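Local coordinates for protein DotI (Legionella pneumophila, PDB 3WZ4) that is an inner-membrane component of the Dot/Icm type IVB secretion system, represented here by its periplasmic domain, which probably adopts an NTF2-like fold, at residues A[22-27]-A[66-71]; A[70-75]-A[92-97]; A[76-81]-A[88-93]; A[113-118]-A[132-137]. All blocks are in the same frame, centred on the assembly; numbering follows the deposited sequence.

The four contacts follow one antiparallel sheet of the periplasmic domain, whose strand order is the order of the chain. Interaction 1 adds the short strand 24-25 to the edge of strand 67-84. Interactions 2 and 3, with centres about 14 Å apart, join that strand to 87-101, and interaction 4 pairs 106-119 with the far edge strand 129-138. Interactions 1 and 3 lie furthest apart, about 26 Å between centres, while 3 and 4 are only about 9 Å apart because strands 87-101 and 106-119 are neighbours. F22 touches I96 and V136, tying interaction 1 to interactions 2 and 4. Together they describe a continuous sheet packed against helices, consistent with an NTF2-like fold.

Interaction 1 of 4, residues A[22-27]-A[66-71]; sequences FTYNFV and LVVSAV
V68 is the main bump of this contact, and its two methyls go to different neighbours. CG2 rests over one face of the Y24 ring, 3.9 Å from the ring centroid and 18° off the normal, displaced toward the rim on the side of CZ; the two side chains run alongside each other. Y24 CB leaves on the same side of the sheet as V68, and chi1 68° sets CG between the backbone N and the carbonyl carbon. The other methyl, V68 CG1, nestles against the carbonyl of F22, 3.4 Å from F22 O. Two residues on, A70 CB meets F22 CB at 3.7 Å, while the F22 ring runs on to I96 and V98 of strand 87-101. On the other side of the sheet N25 CB lies against V67 CA at 3.7 Å. The F26 ring turns its edge to the backbone, with L66 O close to the ring plane and 3.3 Å from F26 CD1.

The backbones run antiparallel. Y24 and V68 exchange N-H...O bonds, though the pairing is irregular and the bond from Y24 N is bent (138°), and F26 N donates to L66 O. N25 OD1 accepts from V27 N, an Asx turn. Around Y24, V61 of helix 57-63 and Y29 of helix 29-35 add further packing.

At the F22 end a water accepts from A70 N at 3.0 Å and donates to T23 OG1 at 2.7 Å, with T23 OG1 also bonded to I19 O. The edge pairing thus combines a few backbone bonds with apolar packing, and a water bridges A70 N and T23 OG1 beside them.

Interaction 2 of 4, residues A[70-75]-A[92-97]; sequences AVATRA and VQMPIL
T73 N donates to P95 O at 2.9 Å, reaching it from above the carbonyl plane, 36° out of it. P95 has no N-H to offer in return. Further along, V71 and L97 form an antiparallel hydrogen-bonded pair: L97 N points almost straight at V71 O (3.0 Å, N-H...O 169°), and V71 N donates to L97 O over a longer 3.2 Å. T73 OG1 stands beside its own backbone N (chi1 -83°) and shares a water with I96 O; the water donates weakly to I96 O.

Outward from these bonds the proline ring becomes the centre of the packing. T73 lies aslant across it, CB to P95 CB 4.0 Å, and R74 CB meets P95 CG at 3.6 Å, so the ring fills the bend between the two residues. On the side facing helix 7-21, the selenomethionine M94 runs out under the bend: its CG comes 3.4 Å from R74 O, and its SE touches A72 CB at 3.8 Å before the side chain meets N15 and A18 of that helix. V71 and L97 lie alongside each other, with V71 CG2 4.1 Å from L97 CB.

Here the first arm of the hairpin formed by strands 67-84 and 87-101 leaves regular pairing through a short loop after A72, an interruption in the second strand of the antiparallel sheet of this probably NTF2-like domain.

Interaction 3 of 4, residues A[76-81]-A[88-93]; sequences PIILQK and YSWRVQ
I77 and Q93 exchange two backbone bonds, I77 N to Q93 O and Q93 N to I77 O, both 2.9 Å, as an antiparallel hydrogen-bonded pair. I78 and V92 follow as a non-hydrogen-bonded pair. The register then slips: L79 N donates to R91 O, but R91 N donates to the carbonyl of the next residue, Q80 O, at 2.8 Å and nearly straight (176°). Two residues therefore stand against one, consistent with a classic beta bulge, and the chain turns a corner at L79. This occurs near the closed end of the hairpin made by strands 67-84 and 87-101, the second and third strands of the antiparallel sheet.

Apolar packing occupies both sides of the hairpin. On one, I78 lies alongside W90 and brings CD1 to within 3.9 Å of W90 CD1, the same indole carbon that K81 CB approaches at 3.8 Å. P76 and V92 pack beside them, and L11 and A14 of helix 7-21 cover this side. On the other, L79 crosses Q93 aslant, its CD1 3.9 Å from Q93 CB.

Polar ends gather at the K81 end. K81 CG stands between its backbone N and carbonyl carbon (chi1 58°), and the rest of the chain is extended, passing the Y88 hydroxyl with CD 3.7 Å from Y88 OH. K81 NZ forms a salt bridge with D7 OD2 and donates to a water at 3.2 Å, which is also bonded to Y88 OH. The other carboxylate oxygen, D7 OD1, accepts from W90 NE1, so a single aspartate near the start of helix 7-21 links both strands.

Interaction 4 of 4, residues A[113-118]-A[132-137]; sequences VTMLIT and SQFVVG
V113 and M115 approach the F134 ring differently. V113 CG1 lies over one face, offset toward the rim, 4.1 Å from the ring centroid and 24° off the normal. The selenomethionine M115 runs alongside instead: CG is 3.9 Å from F134 CD2, and SE stands obliquely 5.1 Å from the centroid, a Met-aromatic contact. F134 CG is anti to its backbone N (chi1 -165°), starting the ring toward strand 113-118. F48 meets this ring edge-to-face, and A21 of helix 7-21 packs on it too.

On the opposite side of the sheet L116 CB and Q133 CB face each other at 4.0 Å. S132 and Q133 both stand against L116, a classic beta bulge: S132 N donates to L116 O at 2.8 Å, while L116 N donates to Q133 O at 3.0 Å. T114 and V135 pair regularly, T114 N reaching V135 O at 2.7 Å. The bulge leaves S132 pointing at the neighbouring strand, where T118 OG1 makes a weak 3.3 Å bond to S132 OG; E43 and T41 also bond that hydroxyl.

Two waters sit on the T114 side, one joining T114 OG1 to V135 O, the other donating to Q133 OE1 and, weakly, to T114 O. The hairpin is thus two-sided in its chemistry, with an apolar side where V113 and M115 pack on F134, and a mixed reverse side where T114 and Q133 bind water beside L116 and V135.

Interaction 1 of 4, residues A[22-27]-A[66-71]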
# COMPACT_ATOMS: atom_id res chain seq x y z
N PHE A 22 2.06 0.18 -5.78
CA PHE A 22 2.88 0.86 -6.77
C PHE A 22 3.24 -0.06 -7.93
O PHE A 22 4.31 0.06 -8.53
CB PHE A 22 4.15 1.43 -6.12
CG PHE A 22 3.88 2.59 -5.21
CD1 PHE A 22 3.83 3.88 -5.71
CD2 PHE A 22 3.67 2.39 -3.86
CE1 PHE A 22 3.58 4.95 -4.88
CE2 PHE A 22 3.43 3.46 -3.02
CZ PHE A 22 3.38 4.74 -3.53
N THR A 23 2.34 -0.98 -8.25
CA THR A 23 2.55 -1.91 -9.35
C THR A 23 1.34 -1.89 -10.28
O THR A 23 0.41 -2.68 -10.12
CB THR A 23 2.80 -3.35 -8.83
OG1 THR A 23 3.88 -3.34 -7.90
CG2 THR A 23 3.14 -4.29 -9.99
N TYR A 24 1.36 -0.98 -11.25
CA TYR A 24 0.26 -0.83 -12.20
C TYR A 24 0.72 -0.05 -13.43
O TYR A 24 1.88 0.37 -13.50
CB TYR A 24 -0.92 -0.13 -11.54
CG TYR A 24 -0.66 1.33 -11.20
CD1 TYR A 24 -0.03 1.68 -10.01
CD2 TYR A 24 -1.04 2.34 -12.06
CE1 TYR A 24 0.22 3.01 -9.70
CE2 TYR A 24 -0.80 3.67 -11.76
CZ TYR A 24 -0.18 4.00 -10.58
OH TYR A 24 0.06 5.32 -10.28
N ASN A 25 -0.17 0.14 -14.39
CA ASN A 25 0.17 0.87 -15.61
C ASN A 25 -1.04 1.50 -16.30
O ASN A 25 -2.18 1.30 -15.87
CB ASN A 25 0.93 -0.03 -16.59
CG ASN A 25 0.13 -1.26 -16.98
OD1 ASN A 25 -0.87 -1.17 -17.69
ND2 ASN A 25 0.58 -2.43 -16.52
N PHE A 26 -0.78 2.24 -17.37
CA PHE A 26 -1.83 2.99 -18.07
C PHE A 26 -2.94 2.09 -18.62
O PHE A 26 -4.04 2.56 -18.91
CB PHE A 26 -1.24 3.89 -19.17
CG PHE A 26 -0.61 3.14 -20.32
CD1 PHE A 26 0.65 2.59 -20.20
CD2 PHE A 26 -1.28 3.00 -21.52
CE1 PHE A 26 1.23 1.91 -21.25
CE2 PHE A 26 -0.71 2.32 -22.58
CZ PHE A 26 0.55 1.77 -22.44
N VAL A 27 -2.65 0.81 -18.76
CA VAL A 27 -3.64 -0.12 -19.30
C VAL A 27 -4.46 -0.81 -18.20
O VAL A 27 -5.69 -0.81 -18.25
CB VAL A 27 -2.99 -1.19 -20.19
CG1 VAL A 27 -4.05 -2.13 -20.76
CG2 VAL A 27 -2.20 -0.54 -21.31
N LEU A 66 2.61 5.20 -18.77
CA LEU A 66 3.75 4.62 -18.06
C LEU A 66 3.43 3.28 -17.43
O LEU A 66 2.26 2.89 -17.30
CB LEU A 66 4.22 5.58 -16.97
CG LEU A 66 4.44 7.03 -17.38
CD1 LEU A 66 4.60 7.90 -16.14
CD2 LEU A 66 5.64 7.17 -18.30
N VAL A 67 4.48 2.58 -17.02
CA VAL A 67 4.34 1.38 -16.21
C VAL A 67 4.97 1.66 -14.86
O VAL A 67 6.14 2.06 -14.79
CB VAL A 67 5.04 0.18 -16.86
CG1 VAL A 67 5.06 -1.01 -15.91
CG2 VAL A 67 4.37 -0.19 -18.18
N VAL A 68 4.21 1.47 -13.79
CA VAL A 68 4.72 1.73 -12.45
C VAL A 68 5.14 0.44 -11.76
O VAL A 68 4.42 -0.56 -11.78
CB VAL A 68 3.68 2.45 -11.59
CG1 VAL A 68 4.31 2.93 -10.29
CG2 VAL A 68 3.09 3.63 -12.35
N SER A 69 6.32 0.47 -11.14
CA SER A 69 6.82 -0.66 -10.38
C SER A 69 7.53 -0.15 -9.13
O SER A 69 7.77 1.05 -8.99
CB SER A 69 7.77 -1.51 -11.22
OG SER A 69 8.94 -0.78 -11.56
N ALA A 70 7.87 -1.06 -8.23
CA ALA A 70 8.55 -0.69 -7.00
C ALA A 70 9.26 -1.87 -6.34
O ALA A 70 8.87 -3.02 -6.52
CB ALA A 70 7.58 -0.04 -6.02
N VAL A 71 10.29 -1.56 -5.57
CA VAL A 71 11.00 -2.58 -4.80
C VAL A 71 11.28 -2.04 -3.41
O VAL A 71 11.46 -0.83 -3.23
CB VAL A 71 12.33 -2.97 -5.47
CG1 VAL A 71 12.09 -3.59 -6.84
CG2 VAL A 71 13.26 -1.77 -5.57
O HOH W 1 6.40 -3.60 -8.74

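Interaction 2 of 4, residues A[70-75]-A[92-97]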
# COMPACT_ATOMS: atom_id res chain seq x y z
N ALA A 70 7.87 -1.06 -8.23
CA ALA A 70 8.55 -0.69 -7.00
C ALA A 70 9.26 -1.87 -6.34
O ALA A 70 8.87 -3.02 -6.52
CB ALA A 70 7.58 -0.04 -6.02
N VAL A 71 10.29 -1.56 -5.57
CA VAL A 71 11.00 -2.58 -4.80
C VAL A 71 11.28 -2.04 -3.41
O VAL A 71 11.46 -0.83 -3.23
CB VAL A 71 12.33 -2.97 -5.47
CG1 VAL A 71 12.09 -3.59 -6.84
CG2 VAL A 71 13.26 -1.77 -5.57
N ALA A 72 11.32 -2.92 -2.42
CA ALA A 72 11.62 -2.52 -1.05
C ALA A 72 13.08 -2.11 -0.92
O ALA A 72 13.98 -2.84 -1.34
CB ALA A 72 11.30 -3.65 -0.09
N THR A 73 13.31 -0.93 -0.35
CA THR A 73 14.66 -0.41 -0.16
C THR A 73 15.30 -0.98 1.10
O THR A 73 16.48 -1.31 1.11
CB THR A 73 14.65 1.13 -0.08
OG1 THR A 73 14.65 1.67 -1.41
CG2 THR A 73 15.88 1.64 0.65
N ARG A 74 14.50 -1.10 2.15
CA ARG A 74 14.93 -1.74 3.39
C ARG A 74 13.79 -2.57 3.96
O ARG A 74 12.65 -2.47 3.50
CB ARG A 74 15.41 -0.69 4.40
CG ARG A 74 16.84 -0.24 4.16
CD ARG A 74 17.08 1.20 4.61
NE ARG A 74 17.32 1.33 6.04
CZ ARG A 74 18.38 0.82 6.67
NH1 ARG A 74 19.29 0.13 6.00
NH2 ARG A 74 18.52 1.00 7.98
N ALA A 75 14.10 -3.40 4.95
CA ALA A 75 13.08 -4.23 5.58
C ALA A 75 12.03 -3.36 6.28
O ALA A 75 12.36 -2.30 6.81
CB ALA A 75 13.71 -5.20 6.56
N VAL A 92 3.29 0.02 10.67
CA VAL A 92 4.41 -0.51 9.90
C VAL A 92 4.96 0.49 8.88
O VAL A 92 4.20 1.14 8.16
CB VAL A 92 4.00 -1.79 9.15
CG1 VAL A 92 5.09 -2.21 8.17
CG2 VAL A 92 3.70 -2.91 10.14
N GLN A 93 6.28 0.59 8.82
CA GLN A 93 6.94 1.53 7.92
C GLN A 93 7.96 0.82 7.05
O GLN A 93 8.69 -0.05 7.51
CB GLN A 93 7.61 2.64 8.73
CG GLN A 93 8.22 3.73 7.88
CD GLN A 93 8.71 4.90 8.71
OE1 GLN A 93 7.93 5.79 9.06
NE2 GLN A 93 9.99 4.90 9.03
N MSE A 94 8.01 1.21 5.77
CA MSE A 94 8.96 0.62 4.83
C MSE A 94 9.31 1.61 3.73
O MSE A 94 8.42 2.22 3.13
CB MSE A 94 8.39 -0.66 4.22
CG MSE A 94 9.43 -1.52 3.50
SE MSE A 94 8.69 -3.13 2.68
CE MSE A 94 7.70 -2.30 1.23
N PRO A 95 10.61 1.78 3.47
CA PRO A 95 11.08 2.63 2.37
C PRO A 95 11.07 1.86 1.05
O PRO A 95 11.36 0.66 1.04
CB PRO A 95 12.51 2.96 2.78
CG PRO A 95 12.96 1.74 3.52
CD PRO A 95 11.73 1.21 4.24
N ILE A 96 10.75 2.53 -0.04
CA ILE A 96 10.69 1.87 -1.34
C ILE A 96 11.29 2.74 -2.44
O ILE A 96 11.41 3.96 -2.30
CB ILE A 96 9.23 1.53 -1.73
CG1 ILE A 96 8.40 2.80 -1.89
CG2 ILE A 96 8.61 0.59 -0.71
CD1 ILE A 96 6.95 2.55 -2.26
N LEU A 97 11.66 2.10 -3.55
CA LEU A 97 12.09 2.81 -4.74
C LEU A 97 11.06 2.62 -5.84
O LEU A 97 10.91 1.52 -6.38
CB LEU A 97 13.46 2.32 -5.21
CG LEU A 97 14.00 3.02 -6.46
CD1 LEU A 97 14.23 4.50 -6.17
CD2 LEU A 97 15.29 2.36 -6.95
O HOH W 2 13.93 4.09 -0.78

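Interaction 3 of 4, residues A[76-81]-A[88-93]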
# COMPACT_ATOMS: atom_id res chain seq x y z
N PRO A 76 10.77 -3.81 6.26
CA PRO A 76 9.70 -3.11 6.97
C PRO A 76 9.88 -3.26 8.48
O PRO A 76 10.35 -4.30 8.94
CB PRO A 76 8.44 -3.85 6.52
CG PRO A 76 8.92 -5.21 6.15
CD PRO A 76 10.28 -5.01 5.55
N ILE A 77 9.53 -2.22 9.23
CA ILE A 77 9.67 -2.26 10.68
C ILE A 77 8.37 -1.89 11.37
O ILE A 77 7.58 -1.09 10.86
CB ILE A 77 10.78 -1.30 11.17
CG1 ILE A 77 10.44 0.14 10.79
CG2 ILE A 77 12.13 -1.70 10.60
CD1 ILE A 77 11.51 1.14 11.19
N ILE A 78 8.14 -2.48 12.54
CA ILE A 78 7.00 -2.10 13.37
C ILE A 78 7.41 -0.93 14.25
O ILE A 78 8.26 -1.09 15.13
CB ILE A 78 6.53 -3.27 14.24
CG1 ILE A 78 6.01 -4.41 13.36
CG2 ILE A 78 5.46 -2.82 15.22
CD1 ILE A 78 5.76 -5.69 14.11
N LEU A 79 6.83 0.23 14.00
CA LEU A 79 7.11 1.42 14.80
C LEU A 79 6.44 1.29 16.16
O LEU A 79 6.96 1.75 17.18
CB LEU A 79 6.61 2.68 14.09
CG LEU A 79 7.19 3.01 12.72
CD1 LEU A 79 6.51 4.24 12.15
CD2 LEU A 79 8.70 3.21 12.79
N GLN A 80 5.26 0.67 16.16
CA GLN A 80 4.47 0.54 17.38
C GLN A 80 3.34 -0.45 17.15
O GLN A 80 2.80 -0.55 16.05
CB GLN A 80 3.90 1.91 17.77
CG GLN A 80 3.15 1.91 19.08
CD GLN A 80 2.83 3.31 19.57
OE1 GLN A 80 2.45 4.19 18.79
NE2 GLN A 80 3.01 3.54 20.87
N LYS A 81 2.99 -1.19 18.20
CA LYS A 81 1.86 -2.11 18.14
C LYS A 81 1.05 -2.05 19.42
O LYS A 81 1.54 -1.58 20.45
CB LYS A 81 2.33 -3.55 17.86
CG LYS A 81 3.32 -4.10 18.88
CD LYS A 81 3.78 -5.51 18.50
CE LYS A 81 4.73 -6.08 19.54
NZ LYS A 81 5.08 -7.50 19.24
N TYR A 88 -6.44 -5.02 17.98
CA TYR A 88 -4.99 -5.04 17.98
C TYR A 88 -4.46 -4.50 16.66
O TYR A 88 -4.99 -4.82 15.60
CB TYR A 88 -4.45 -6.45 18.22
CG TYR A 88 -3.06 -6.46 18.83
CD1 TYR A 88 -1.93 -6.40 18.02
CD2 TYR A 88 -2.88 -6.49 20.20
CE1 TYR A 88 -0.66 -6.39 18.57
CE2 TYR A 88 -1.61 -6.48 20.76
CZ TYR A 88 -0.51 -6.43 19.94
OH TYR A 88 0.74 -6.42 20.49
N SER A 89 -3.43 -3.66 16.73
CA SER A 89 -2.96 -2.95 15.55
C SER A 89 -1.43 -2.89 15.46
O SER A 89 -0.73 -3.09 16.44
CB SER A 89 -3.54 -1.54 15.52
OG SER A 89 -4.95 -1.58 15.57
N TRP A 90 -0.95 -2.59 14.26
CA TRP A 90 0.48 -2.46 14.00
C TRP A 90 0.73 -1.25 13.12
O TRP A 90 0.09 -1.09 12.08
CB TRP A 90 1.00 -3.68 13.23
CG TRP A 90 0.94 -4.98 13.96
CD1 TRP A 90 1.95 -5.58 14.67
CD2 TRP A 90 -0.18 -5.87 14.04
NE1 TRP A 90 1.52 -6.78 15.18
CE2 TRP A 90 0.22 -6.98 14.82
CE3 TRP A 90 -1.48 -5.83 13.53
CZ2 TRP A 90 -0.64 -8.04 15.10
CZ3 TRP A 90 -2.33 -6.89 13.81
CH2 TRP A 90 -1.91 -7.97 14.59
N ARG A 91 1.65 -0.40 13.53
CA ARG A 91 2.09 0.69 12.66
C ARG A 91 3.38 0.27 11.97
O ARG A 91 4.43 0.17 12.60
CB ARG A 91 2.27 1.99 13.45
CG ARG A 91 1.99 3.24 12.63
CD ARG A 91 1.99 4.51 13.47
NE ARG A 91 0.92 4.52 14.47
CZ ARG A 91 -0.31 4.98 14.24
NH1 ARG A 91 -0.63 5.44 13.04
NH2 ARG A 91 -1.21 4.96 15.21
N VAL A 92 3.29 0.02 10.67
CA VAL A 92 4.41 -0.51 9.90
C VAL A 92 4.96 0.49 8.88
O VAL A 92 4.20 1.14 8.16
CB VAL A 92 4.00 -1.79 9.15
CG1 VAL A 92 5.09 -2.21 8.17
CG2 VAL A 92 3.70 -2.91 10.14
N GLN A 93 6.28 0.59 8.82
CA GLN A 93 6.94 1.53 7.92
C GLN A 93 7.96 0.82 7.05
O GLN A 93 8.69 -0.05 7.51
CB GLN A 93 7.61 2.64 8.73
CG GLN A 93 8.22 3.73 7.88
CD GLN A 93 8.71 4.90 8.71
OE1 GLN A 93 7.93 5.79 9.06
NE2 GLN A 93 9.99 4.90 9.03
O HOH W 3 2.03 -8.56 19.58

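Interaction 4 of 4, residues A[113-118]-A[132-137]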
# COMPACT_ATOMS: atom_id res chain seq x y z
N VAL A 113 6.68 4.39 2.98
CA VAL A 113 5.28 4.05 3.19
C VAL A 113 5.04 3.77 4.67
O VAL A 113 5.77 3.01 5.30
CB VAL A 113 4.86 2.83 2.36
CG1 VAL A 113 3.40 2.49 2.62
CG2 VAL A 113 5.09 3.08 0.87
N THR A 114 4.01 4.40 5.22
CA THR A 114 3.63 4.13 6.60
C THR A 114 2.19 3.66 6.65
O THR A 114 1.28 4.33 6.15
CB THR A 114 3.82 5.38 7.49
OG1 THR A 114 5.10 5.96 7.24
CG2 THR A 114 3.72 5.00 8.96
N MSE A 115 1.98 2.49 7.25
CA MSE A 115 0.67 1.87 7.27
C MSE A 115 0.20 1.60 8.70
O MSE A 115 0.97 1.16 9.55
CB MSE A 115 0.69 0.55 6.49
CG MSE A 115 0.95 0.70 4.99
SE MSE A 115 1.47 -0.99 4.15
CE MSE A 115 3.34 -1.05 4.70
N LEU A 116 -1.08 1.87 8.95
CA LEU A 116 -1.72 1.40 10.17
C LEU A 116 -2.49 0.13 9.82
O LEU A 116 -3.40 0.16 8.99
CB LEU A 116 -2.64 2.46 10.76
CG LEU A 116 -3.43 2.04 12.00
CD1 LEU A 116 -2.49 1.69 13.15
CD2 LEU A 116 -4.41 3.12 12.43
N ILE A 117 -2.11 -0.98 10.43
CA ILE A 117 -2.75 -2.25 10.15
C ILE A 117 -3.53 -2.73 11.37
O ILE A 117 -3.03 -2.70 12.49
CB ILE A 117 -1.71 -3.32 9.74
CG1 ILE A 117 -1.05 -2.92 8.42
CG2 ILE A 117 -2.35 -4.69 9.64
CD1 ILE A 117 0.01 -3.88 7.95
N THR A 118 -4.77 -3.15 11.15
CA THR A 118 -5.62 -3.59 12.25
C THR A 118 -6.26 -4.95 12.00
O THR A 118 -6.57 -5.31 10.86
CB THR A 118 -6.74 -2.57 12.54
OG1 THR A 118 -7.63 -2.51 11.42
CG2 THR A 118 -6.15 -1.19 12.78
N SER A 132 -5.80 0.34 7.60
CA SER A 132 -6.72 1.42 7.94
C SER A 132 -6.20 2.78 7.49
O SER A 132 -6.97 3.70 7.25
CB SER A 132 -7.00 1.44 9.45
OG SER A 132 -7.88 0.39 9.81
N GLN A 133 -4.88 2.89 7.38
CA GLN A 133 -4.28 4.13 6.90
C GLN A 133 -3.05 3.83 6.06
O GLN A 133 -2.21 3.02 6.44
CB GLN A 133 -3.92 5.06 8.05
CG GLN A 133 -3.44 6.43 7.59
CD GLN A 133 -3.10 7.37 8.73
OE1 GLN A 133 -2.36 7.00 9.64
NE2 GLN A 133 -3.65 8.58 8.69
N PHE A 134 -2.96 4.51 4.92
CA PHE A 134 -1.87 4.32 3.98
C PHE A 134 -1.25 5.69 3.70
O PHE A 134 -1.86 6.53 3.04
CB PHE A 134 -2.40 3.70 2.69
CG PHE A 134 -1.33 3.13 1.80
CD1 PHE A 134 -0.65 3.94 0.91
CD2 PHE A 134 -1.02 1.78 1.84
CE1 PHE A 134 0.33 3.41 0.08
CE2 PHE A 134 -0.05 1.25 1.02
CZ PHE A 134 0.63 2.07 0.14
N VAL A 135 -0.04 5.91 4.21
CA VAL A 135 0.60 7.21 4.04
C VAL A 135 1.93 7.09 3.30
O VAL A 135 2.78 6.27 3.63
CB VAL A 135 0.83 7.90 5.40
CG1 VAL A 135 1.62 9.18 5.21
CG2 VAL A 135 -0.51 8.18 6.07
N VAL A 136 2.09 7.93 2.27
CA VAL A 136 3.31 7.94 1.48
C VAL A 136 4.04 9.27 1.66
O VAL A 136 3.41 10.33 1.70
CB VAL A 136 3.01 7.73 -0.02
CG1 VAL A 136 4.30 7.80 -0.83
CG2 VAL A 136 2.31 6.40 -0.24
N GLY A 137 5.36 9.20 1.76
CA GLY A 137 6.18 10.40 1.89
C GLY A 137 7.55 10.16 1.31
O GLY A 137 7.90 9.02 0.98
O HOH W 4 5.17 7.45 5.25
O HOH W 5 -0.00 5.46 8.67